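Long-range contacts in receptor-like protein kinase ANXUR1 (Arabidopsis thaliana, PDB 6FIG), which probably acts as a cell-surface receptor kinase in plant reproduction, its tandem malectin-like ectodomain facing outward and its kinase phosphorylating serine or threonine: residues L170-T174 against I303-A308; N89-F95 against Y146-F152. One frame throughout, in Å; residues are numbered along the deposited sequence.

Interaction 1: L170-T174 against I303-A308; sequences LVGFT and INNRTA. With NAG (2-acetamido-2-deoxy-beta-D-glucopyranose), chain D; NAG (2-acetamido-2-deoxy-beta-D-glucopyranose), chain B.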
ATOM      1  N   LEU A 170      10.124  23.683 -23.199  1.00 29.51           N
ATOM      2  CA  LEU A 170      11.389  24.368 -22.958  1.00 31.12           C
ATOM      3  C   LEU A 170      11.117  25.848 -22.748  1.00 32.27           C
ATOM      4  O   LEU A 170      10.518  26.505 -23.608  1.00 33.57           O
ATOM      5  CB  LEU A 170      12.401  24.147 -24.084  1.00 33.91           C
ATOM      6  CG  LEU A 170      13.242  22.875 -23.899  1.00 35.23           C
ATOM      7  CD1 LEU A 170      13.802  22.398 -25.231  1.00 38.09           C
ATOM      8  CD2 LEU A 170      14.367  23.089 -22.885  1.00 34.52           C
ATOM      9  N   VAL A 171      11.553  26.335 -21.597  1.00 32.60           N
ATOM     10  CA  VAL A 171      11.345  27.711 -21.163  1.00 35.75           C
ATOM     11  C   VAL A 171      12.005  28.682 -22.140  1.00 38.81           C
ATOM     12  O   VAL A 171      13.086  28.414 -22.663  1.00 39.49           O
ATOM     13  CB  VAL A 171      11.920  27.909 -19.740  1.00 36.44           C
ATOM     14  CG1 VAL A 171      11.942  29.382 -19.355  1.00 39.39           C
ATOM     15  CG2 VAL A 171      11.101  27.114 -18.735  1.00 35.97           C
ATOM     16  N   GLY A 172      11.328  29.796 -22.402  1.00 41.65           N
ATOM     17  CA  GLY A 172      11.882  30.842 -23.255  1.00 45.17           C
ATOM     18  C   GLY A 172      11.926  30.495 -24.735  1.00 48.48           C
ATOM     19  O   GLY A 172      12.498  31.253 -25.519  1.00 51.08           O
ATOM     20  N   PHE A 173      11.343  29.350 -25.113  1.00 49.83           N
ATOM     21  CA  PHE A 173      11.156  28.940 -26.508  1.00 53.29           C
ATOM     22  C   PHE A 173       9.683  28.573 -26.618  1.00 52.84           C
ATOM     23  O   PHE A 173       9.044  28.345 -25.599  1.00 51.27           O
ATOM     24  CB  PHE A 173      12.027  27.729 -26.856  1.00 55.18           C
ATOM     25  CG  PHE A 173      13.503  27.941 -26.619  1.00 57.88           C
ATOM     26  CD1 PHE A 173      14.218  28.885 -27.359  1.00 62.43           C
ATOM     27  CD2 PHE A 173      14.184  27.187 -25.671  1.00 59.48           C
ATOM     28  CE1 PHE A 173      15.581  29.076 -27.143  1.00 64.49           C
ATOM     29  CE2 PHE A 173      15.546  27.361 -25.455  1.00 61.34           C
ATOM     30  CZ  PHE A 173      16.247  28.308 -26.190  1.00 63.31           C
ATOM     31  N   THR A 174       9.132  28.545 -27.833  1.00 53.81           N
ATOM     32  CA  THR A 174       7.745  28.102 -28.033  1.00 52.71           C
ATOM     33  C   THR A 174       7.726  26.911 -28.986  1.00 51.92           C
ATOM     34  O   THR A 174       8.448  26.905 -30.008  1.00 53.74           O
ATOM     35  CB  THR A 174       6.821  29.236 -28.551  1.00 54.95           C
ATOM     36  OG1 THR A 174       6.990  29.409 -29.958  1.00 56.88           O
ATOM     37  CG2 THR A 174       7.103  30.566 -27.824  1.00 54.71           C
ATOM     38  N   ILE A 303      10.939  31.416 -15.222  1.00 24.87           N
ATOM     39  CA  ILE A 303      11.862  30.415 -14.685  1.00 25.36           C
ATOM     40  C   ILE A 303      13.259  30.875 -15.097  1.00 26.91           C
ATOM     41  O   ILE A 303      13.525  31.042 -16.286  1.00 27.89           O
ATOM     42  CB  ILE A 303      11.554  28.987 -15.211  1.00 24.66           C
ATOM     43  CG1 ILE A 303      10.207  28.506 -14.664  1.00 24.02           C
ATOM     44  CG2 ILE A 303      12.657  28.012 -14.792  1.00 24.51           C
ATOM     45  CD1 ILE A 303       9.654  27.221 -15.257  1.00 23.88           C
ATOM     46  N   ASN A 304      14.134  31.117 -14.123  1.00 28.56           N
ATOM     47  CA  ASN A 304      15.488  31.635 -14.370  1.00 31.86           C
ATOM     48  C   ASN A 304      15.459  32.864 -15.250  1.00 34.04           C
ATOM     49  O   ASN A 304      16.195  32.963 -16.237  1.00 35.99           O
ATOM     50  CB  ASN A 304      16.420  30.541 -14.940  1.00 32.82           C
ATOM     51  CG  ASN A 304      16.911  29.611 -13.870  1.00 33.72           C
ATOM     52  OD1 ASN A 304      16.290  29.512 -12.833  1.00 35.73           O
ATOM     53  ND2 ASN A 304      18.000  28.886 -14.130  1.00 34.05           N
ATOM     54  N   ASN A 305      14.557  33.780 -14.884  1.00 34.81           N
ATOM     55  CA  ASN A 305      14.354  35.065 -15.566  1.00 37.64           C
ATOM     56  C   ASN A 305      13.848  34.965 -17.005  1.00 38.15           C
ATOM     57  O   ASN A 305      13.773  35.988 -17.694  1.00 41.56           O
ATOM     58  CB  ASN A 305      15.622  35.935 -15.494  1.00 41.65           C
ATOM     59  CG  ASN A 305      16.091  36.158 -14.071  1.00 43.70           C
ATOM     60  OD1 ASN A 305      15.277  36.253 -13.139  1.00 44.77           O
ATOM     61  ND2 ASN A 305      17.412  36.243 -13.887  1.00 47.35           N
ATOM     62  N   ARG A 306      13.454  33.770 -17.442  1.00 36.56           N
ATOM     63  CA  ARG A 306      12.951  33.556 -18.781  1.00 38.03           C
ATOM     64  C   ARG A 306      11.462  33.220 -18.714  1.00 35.38           C
ATOM     65  O   ARG A 306      10.948  32.804 -17.675  1.00 32.16           O
ATOM     66  CB  ARG A 306      13.723  32.439 -19.439  1.00 40.78           C
ATOM     67  CG  ARG A 306      15.191  32.797 -19.618  1.00 45.13           C
ATOM     68  CD  ARG A 306      15.992  31.556 -19.886  1.00 47.97           C
ATOM     69  NE  ARG A 306      15.754  31.067 -21.236  1.00 51.85           N
ATOM     70  CZ  ARG A 306      16.366  30.023 -21.785  1.00 54.04           C
ATOM     71  NH1 ARG A 306      17.259  29.311 -21.093  1.00 54.21           N
ATOM     72  NH2 ARG A 306      16.079  29.691 -23.045  1.00 56.49           N
ATOM     73  N   THR A 307      10.782  33.401 -19.838  1.00 36.27           N
ATOM     74  CA  THR A 307       9.321  33.307 -19.896  1.00 35.40           C
ATOM     75  C   THR A 307       8.861  31.861 -19.973  1.00 34.99           C
ATOM     76  O   THR A 307       9.240  31.127 -20.893  1.00 37.88           O
ATOM     77  CB  THR A 307       8.772  34.136 -21.096  1.00 37.06           C
ATOM     78  OG1 THR A 307       8.994  35.524 -20.854  1.00 38.88           O
ATOM     79  CG2 THR A 307       7.272  33.912 -21.296  1.00 37.07           C
ATOM     80  N   ALA A 308       8.068  31.438 -18.987  1.00 30.85           N
ATOM     81  CA  ALA A 308       7.376  30.164 -19.023  1.00 29.98           C
ATOM     82  C   ALA A 308       5.923  30.325 -19.498  1.00 30.25           C
ATOM     83  O   ALA A 308       5.445  29.547 -20.329  1.00 29.74           O
ATOM     84  CB  ALA A 308       7.434  29.504 -17.661  1.00 29.24           C
TER
HETATM   85  C1  NAG D   2      12.713  40.610 -15.730  1.00 56.57           C
HETATM   86  C2  NAG D   2      13.071  40.393 -17.188  1.00 58.54           C
HETATM   87  C3  NAG D   2      14.588  40.486 -17.307  1.00 62.11           C
HETATM   88  C4  NAG D   2      15.111  41.817 -16.751  1.00 64.49           C
HETATM   89  C5  NAG D   2      14.515  42.147 -15.372  1.00 63.69           C
HETATM   90  C6  NAG D   2      14.767  43.600 -14.979  1.00 65.92           C
HETATM   91  C7  NAG D   2      11.468  38.947 -18.382  1.00 55.18           C
HETATM   92  C8  NAG D   2      11.170  37.541 -18.819  1.00 53.37           C
HETATM   93  N2  NAG D   2      12.604  39.109 -17.694  1.00 56.29           N
HETATM   94  O3  NAG D   2      14.956  40.346 -18.682  1.00 64.49           O
HETATM   95  O4  NAG D   2      16.546  41.756 -16.668  1.00 66.95           O
HETATM   96  O5  NAG D   2      13.096  41.926 -15.344  1.00 60.00           O
HETATM   97  O6  NAG D   2      13.691  44.433 -15.434  1.00 66.88           O
HETATM   98  O7  NAG D   2      10.703  39.863 -18.646  1.00 54.96           O
HETATM   99  C1  NAG B   1       9.224  39.574 -12.020  1.00 42.16           C
HETATM  100  C2  NAG B   1       9.431  41.045 -12.319  1.00 45.73           C
HETATM  101  C3  NAG B   1       9.910  41.254 -13.751  1.00 46.80           C
HETATM  102  C4  NAG B   1      11.042  40.311 -14.120  1.00 47.31           C
HETATM  103  C5  NAG B   1      10.619  38.879 -13.824  1.00 43.75           C
HETATM  104  C6  NAG B   1      11.623  37.800 -14.218  1.00 42.71           C
HETATM  105  C7  NAG B   1       7.890  42.525 -11.094  1.00 48.56           C
HETATM  106  C8  NAG B   1       6.480  43.060 -11.060  1.00 48.06           C
HETATM  107  N2  NAG B   1       8.138  41.683 -12.101  1.00 46.38           N
HETATM  108  O3  NAG B   1      10.353  42.603 -13.895  1.00 49.15           O
HETATM  109  O4  NAG B   1      11.313  40.419 -15.520  1.00 51.35           O
HETATM  110  O5  NAG B   1      10.372  38.825 -12.426  1.00 41.92           O
HETATM  111  O6  NAG B   1      12.777  37.839 -13.374  1.00 43.28           O
HETATM  112  O7  NAG B   1       8.730  42.852 -10.261  1.00 49.66           O
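Two tight turns meet here: Leu170-Phe173 forms a type II beta turn at the end of strand 167-170, and Ile303-Arg306 a type I' turn closing a beta hairpin, with paired bonds Arg306 N to Ile303 O (3.0 Å) and Ile303 N to Arg306 O (2.8 Å). The hairpin lies at the edge of a four-stranded antiparallel sheet of the malectin-like fold. Between the segments there is one hydrogen bond, Gly172 N to Thr307 O (2.9 Å, 145° at the hydrogen), where CA atoms of these residues approach to 4.9 Å. Gly172 has a positive phi of 73°, and a CB there would sit 2.9 Å from Arg306 NE, a clash. Beside this bond Val171 is buried: its CG2 packs on Ile303 CD1 (3.8 Å), while CG1 reaches Arg306 CB (3.5 Å). Tyr332 of strand 327-336 touches both Val171 and Ile303, tying the turns to the larger sheet. At the tip of the hairpin Asn305 belongs to a glycan pocket, and its O accepts a weak bond from N2 of the chain D NAG (3.3 Å). The Arg306 guanidinium extends along the first turn, with Val171 O over one face and Phe173 CE2 3.4 Å from NH2, near the guanidinium plane.

Interaction 2: N89-F95 against Y146-F152; sequences NISNSYF and YRDAFAF. With NAG (2-acetamido-2-deoxy-beta-D-glucopyranose), chain C.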
ATOM      1  N   ASN A  89      36.253   7.027  10.081  1.00 48.12           N
ATOM      2  CA  ASN A  89      36.061   8.476   9.997  1.00 49.03           C
ATOM      3  C   ASN A  89      35.141   8.720   8.803  1.00 46.39           C
ATOM      4  O   ASN A  89      35.561   8.539   7.666  1.00 45.56           O
ATOM      5  CB  ASN A  89      37.429   9.181   9.819  1.00 51.36           C
ATOM      6  CG  ASN A  89      37.336  10.710   9.800  1.00 52.43           C
ATOM      7  OD1 ASN A  89      36.285  11.286   9.559  1.00 51.48           O
ATOM      8  ND2 ASN A  89      38.468  11.371  10.059  1.00 56.00           N
ATOM      9  N   ILE A  90      33.907   9.150   9.063  1.00 45.33           N
ATOM     10  CA  ILE A  90      32.919   9.412   7.997  1.00 43.99           C
ATOM     11  C   ILE A  90      33.390  10.442   6.955  1.00 43.93           C
ATOM     12  O   ILE A  90      32.952  10.399   5.815  1.00 42.05           O
ATOM     13  CB  ILE A  90      31.542   9.818   8.596  1.00 43.66           C
ATOM     14  CG1 ILE A  90      30.392   9.573   7.605  1.00 41.61           C
ATOM     15  CG2 ILE A  90      31.553  11.258   9.104  1.00 45.40           C
ATOM     16  CD1 ILE A  90      30.171   8.121   7.251  1.00 40.28           C
ATOM     17  N   SER A  91      34.289  11.352   7.333  1.00 46.41           N
ATOM     18  CA  SER A  91      34.895  12.287   6.369  1.00 47.13           C
ATOM     19  C   SER A  91      35.739  11.618   5.275  1.00 46.59           C
ATOM     20  O   SER A  91      36.030  12.252   4.264  1.00 47.88           O
ATOM     21  CB  SER A  91      35.747  13.341   7.085  1.00 50.16           C
ATOM     22  OG  SER A  91      34.937  14.141   7.925  1.00 52.08           O
ATOM     23  N   ASN A  92      36.118  10.354   5.470  1.00 45.16           N
ATOM     24  CA  ASN A  92      36.846   9.584   4.458  1.00 44.53           C
ATOM     25  C   ASN A  92      35.925   8.911   3.462  1.00 41.44           C
ATOM     26  O   ASN A  92      36.414   8.385   2.468  1.00 40.55           O
ATOM     27  CB  ASN A  92      37.731   8.494   5.099  1.00 46.08           C
ATOM     28  CG  ASN A  92      38.870   9.056   5.916  1.00 49.17           C
ATOM     29  OD1 ASN A  92      39.287  10.199   5.739  1.00 51.73           O
ATOM     30  ND2 ASN A  92      39.379   8.246   6.828  1.00 50.05           N
ATOM     31  N   SER A  93      34.614   8.924   3.715  1.00 39.06           N
ATOM     32  CA  SER A  93      33.670   8.263   2.824  1.00 36.90           C
ATOM     33  C   SER A  93      33.420   9.080   1.558  1.00 36.04           C
ATOM     34  O   SER A  93      32.872  10.177   1.601  1.00 36.26           O
ATOM     35  CB  SER A  93      32.351   7.938   3.523  1.00 35.98           C
ATOM     36  OG  SER A  93      31.427   7.367   2.592  1.00 34.12           O
ATOM     37  N   TYR A  94      33.838   8.520   0.434  1.00 35.00           N
ATOM     38  CA  TYR A  94      33.577   9.040  -0.892  1.00 33.90           C
ATOM     39  C   TYR A  94      33.275   7.808  -1.729  1.00 32.64           C
ATOM     40  O   TYR A  94      34.057   6.859  -1.708  1.00 32.64           O
ATOM     41  CB  TYR A  94      34.791   9.760  -1.462  1.00 35.83           C
ATOM     42  CG  TYR A  94      35.093  11.089  -0.813  1.00 37.48           C
ATOM     43  CD1 TYR A  94      34.537  12.269  -1.310  1.00 37.79           C
ATOM     44  CD2 TYR A  94      35.933  11.166   0.302  1.00 39.34           C
ATOM     45  CE1 TYR A  94      34.812  13.492  -0.718  1.00 39.44           C
ATOM     46  CE2 TYR A  94      36.212  12.390   0.902  1.00 41.11           C
ATOM     47  CZ  TYR A  94      35.633  13.542   0.392  1.00 40.90           C
ATOM     48  OH  TYR A  94      35.919  14.747   0.982  1.00 43.91           O
ATOM     49  N   PHE A  95      32.161   7.805  -2.443  1.00 30.08           N
ATOM     50  CA  PHE A  95      31.824   6.644  -3.273  1.00 28.94           C
ATOM     51  C   PHE A  95      30.887   6.928  -4.431  1.00 28.10           C
ATOM     52  O   PHE A  95      30.303   8.023  -4.555  1.00 27.51           O
ATOM     53  CB  PHE A  95      31.300   5.507  -2.398  1.00 28.64           C
ATOM     54  CG  PHE A  95      30.055   5.834  -1.640  1.00 27.49           C
ATOM     55  CD1 PHE A  95      30.125   6.456  -0.404  1.00 28.20           C
ATOM     56  CD2 PHE A  95      28.816   5.432  -2.120  1.00 26.23           C
ATOM     57  CE1 PHE A  95      28.967   6.712   0.324  1.00 27.72           C
ATOM     58  CE2 PHE A  95      27.651   5.683  -1.405  1.00 25.69           C
ATOM     59  CZ  PHE A  95      27.738   6.320  -0.174  1.00 26.01           C
ATOM     60  N   TYR A 146      40.964   8.164  -2.841  1.00 57.03           N
ATOM     61  CA  TYR A 146      41.340   8.305  -1.430  1.00 58.40           C
ATOM     62  C   TYR A 146      41.508   6.918  -0.836  1.00 59.01           C
ATOM     63  O   TYR A 146      40.729   6.013  -1.139  1.00 56.99           O
ATOM     64  CB  TYR A 146      40.276   9.104  -0.686  1.00 57.83           C
ATOM     65  CG  TYR A 146      39.931  10.379  -1.410  1.00 57.88           C
ATOM     66  CD1 TYR A 146      40.821  11.455  -1.429  1.00 60.50           C
ATOM     67  CD2 TYR A 146      38.738  10.501  -2.110  1.00 56.25           C
ATOM     68  CE1 TYR A 146      40.518  12.625  -2.111  1.00 61.00           C
ATOM     69  CE2 TYR A 146      38.423  11.665  -2.794  1.00 56.58           C
ATOM     70  CZ  TYR A 146      39.311  12.722  -2.795  1.00 59.01           C
ATOM     71  OH  TYR A 146      38.992  13.872  -3.475  1.00 59.83           O
ATOM     72  N   ARG A 147      42.513   6.752   0.019  1.00 60.88           N
ATOM     73  CA  ARG A 147      43.015   5.414   0.363  1.00 61.80           C
ATOM     74  C   ARG A 147      42.183   4.703   1.439  1.00 58.55           C
ATOM     75  O   ARG A 147      42.070   3.462   1.423  1.00 58.78           O
ATOM     76  CB  ARG A 147      44.497   5.486   0.781  1.00 66.82           C
ATOM     77  CG  ARG A 147      45.396   6.341  -0.123  1.00 70.59           C
ATOM     78  CD  ARG A 147      45.158   6.145  -1.627  1.00 71.70           C
ATOM     79  NE  ARG A 147      46.018   7.011  -2.447  1.00 75.56           N
ATOM     80  CZ  ARG A 147      45.848   7.272  -3.748  1.00 75.76           C
ATOM     81  NH1 ARG A 147      44.832   6.742  -4.437  1.00 74.19           N
ATOM     82  NH2 ARG A 147      46.706   8.082  -4.371  1.00 77.83           N
ATOM     83  N   ASP A 148      41.636   5.482   2.371  1.00 54.26           N
ATOM     84  CA  ASP A 148      40.697   4.991   3.375  1.00 51.77           C
ATOM     85  C   ASP A 148      39.233   5.297   2.940  1.00 47.18           C
ATOM     86  O   ASP A 148      38.350   5.395   3.791  1.00 46.42           O
ATOM     87  CB  ASP A 148      40.990   5.636   4.749  1.00 54.04           C
ATOM     88  CG  ASP A 148      42.268   5.113   5.399  1.00 56.87           C
ATOM     89  OD1 ASP A 148      43.197   5.912   5.607  1.00 59.29           O
ATOM     90  OD2 ASP A 148      42.345   3.908   5.726  1.00 56.68           O
ATOM     91  N   ALA A 149      38.972   5.440   1.638  1.00 44.33           N
ATOM     92  CA  ALA A 149      37.591   5.641   1.148  1.00 41.46           C
ATOM     93  C   ALA A 149      36.777   4.385   1.374  1.00 39.19           C
ATOM     94  O   ALA A 149      37.243   3.279   1.091  1.00 38.76           O
ATOM     95  CB  ALA A 149      37.560   5.997  -0.334  1.00 41.34           C
ATOM     96  N   PHE A 150      35.567   4.569   1.892  1.00 37.06           N
ATOM     97  CA  PHE A 150      34.600   3.490   2.028  1.00 35.33           C
ATOM     98  C   PHE A 150      33.207   4.002   1.645  1.00 33.00           C
ATOM     99  O   PHE A 150      32.955   5.212   1.582  1.00 33.30           O
ATOM    100  CB  PHE A 150      34.614   2.922   3.451  1.00 36.08           C
ATOM    101  CG  PHE A 150      34.136   3.885   4.503  1.00 36.42           C
ATOM    102  CD1 PHE A 150      32.821   3.849   4.949  1.00 36.02           C
ATOM    103  CD2 PHE A 150      35.000   4.830   5.045  1.00 38.41           C
ATOM    104  CE1 PHE A 150      32.372   4.741   5.913  1.00 36.51           C
ATOM    105  CE2 PHE A 150      34.568   5.709   6.022  1.00 39.05           C
ATOM    106  CZ  PHE A 150      33.251   5.669   6.456  1.00 38.21           C
ATOM    107  N   ALA A 151      32.318   3.067   1.380  1.00 30.95           N
ATOM    108  CA  ALA A 151      30.924   3.385   1.058  1.00 29.28           C
ATOM    109  C   ALA A 151      30.048   2.901   2.191  1.00 29.18           C
ATOM    110  O   ALA A 151      30.419   2.013   2.959  1.00 29.82           O
ATOM    111  CB  ALA A 151      30.529   2.747  -0.262  1.00 28.73           C
ATOM    112  N   PHE A 152      28.866   3.481   2.303  1.00 28.28           N
ATOM    113  CA  PHE A 152      27.895   3.024   3.285  1.00 28.55           C
ATOM    114  C   PHE A 152      26.512   3.306   2.771  1.00 26.85           C
ATOM    115  O   PHE A 152      26.322   4.119   1.851  1.00 26.12           O
ATOM    116  CB  PHE A 152      28.121   3.669   4.671  1.00 29.48           C
ATOM    117  CG  PHE A 152      27.713   5.105   4.759  1.00 29.51           C
ATOM    118  CD1 PHE A 152      28.499   6.106   4.195  1.00 30.16           C
ATOM    119  CD2 PHE A 152      26.531   5.471   5.389  1.00 29.71           C
ATOM    120  CE1 PHE A 152      28.114   7.437   4.258  1.00 30.35           C
ATOM    121  CE2 PHE A 152      26.140   6.797   5.458  1.00 29.80           C
ATOM    122  CZ  PHE A 152      26.925   7.782   4.891  1.00 30.06           C
TER
HETATM  123  C1  NAG C   1      35.441  14.798  -4.358  1.00 41.74           C
HETATM  124  C2  NAG C   1      36.389  15.571  -5.264  1.00 44.86           C
HETATM  125  C3  NAG C   1      37.246  16.546  -4.460  1.00 47.72           C
HETATM  126  C4  NAG C   1      36.390  17.396  -3.527  1.00 47.56           C
HETATM  127  C5  NAG C   1      35.524  16.498  -2.652  1.00 44.95           C
HETATM  128  C6  NAG C   1      34.594  17.271  -1.719  1.00 43.78           C
HETATM  129  C7  NAG C   1      37.056  14.239  -7.223  1.00 45.77           C
HETATM  130  C8  NAG C   1      38.035  13.221  -7.725  1.00 47.52           C
HETATM  131  N2  NAG C   1      37.235  14.613  -5.956  1.00 45.77           N
HETATM  132  O3  NAG C   1      37.994  17.383  -5.345  1.00 49.92           O
HETATM  133  O4  NAG C   1      37.282  18.173  -2.706  1.00 52.47           O
HETATM  134  O5  NAG C   1      34.717  15.675  -3.496  1.00 41.54           O
HETATM  135  O6  NAG C   1      33.654  18.033  -2.481  1.00 43.63           O
HETATM  136  O7  NAG C   1      36.188  14.686  -7.941  1.00 45.92           O
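Asn89 opens an Asx turn, its OD1 accepting from Ser91 N (3.0 Å), and leads into the short 3-10 segment 90-92 before strand 95-99 of a malectin-like beta-sandwich domain. The backbone bond Asn92 N to Asn89 O (2.9 Å) closes this bend, and Asn89 O also meets the edge of the Phe150 ring at CE2 (3.4 Å). Ile90 directs CD1 over the face of Phe152, 4.1 Å from the centroid and 26° off the normal, a CH-pi contact. Asn92 contributes both side chain and backbone: its CB lies 3.4 Å from Asp148 O, and its O receives a nearly linear CA-H...O contact (3.3 Å, 168°) from CA of Ala149, the last residue of the type I turn Tyr146-Ala149. Ser93 is the polar link, since its OG donates to Phe150 O (2.8 Å) while its CB lies over the Phe150 ring, 4.0 Å from the centroid and 16° off the normal. Tyr94 and Tyr146 pair obliquely, centroids 4.7 Å apart and planes at 37°, and both line a glycan pocket with Asn107; the chain C NAG donates from N2 to Tyr146 OH (3.1 Å). Phe95 enters the strand, its ring edge-to-face with Phe108. Ala151 CB sits over one face of Phe95, 3.8 Å from the centroid, and Phe95 CZ lies 3.3 Å from Phe152 O, a buried carbonyl with no hydrogen-bonding partner.

Interactions 1 and 2 lie far apart, their centres 41 Å from each other and their nearest atoms about 26 Å, with no direct touch. They come in series along the chain, since residues 89-95 and 146-152 have met before 170-174 begins. Strand 95-99 enters a five-stranded antiparallel sheet, whereas 303-308 belongs to a separate four-stranded one; strands 151-161 and 167-170, which share residues with segments 146-152 and 170-174, both belong to the large branched mixed sheet. This placing is consistent with the two tandem malectin-like modules of the ectodomain, although 170-174 comes early and reaches across to the later hairpin. Each contact includes residues of a different glycan pocket, so sugar lies beside both.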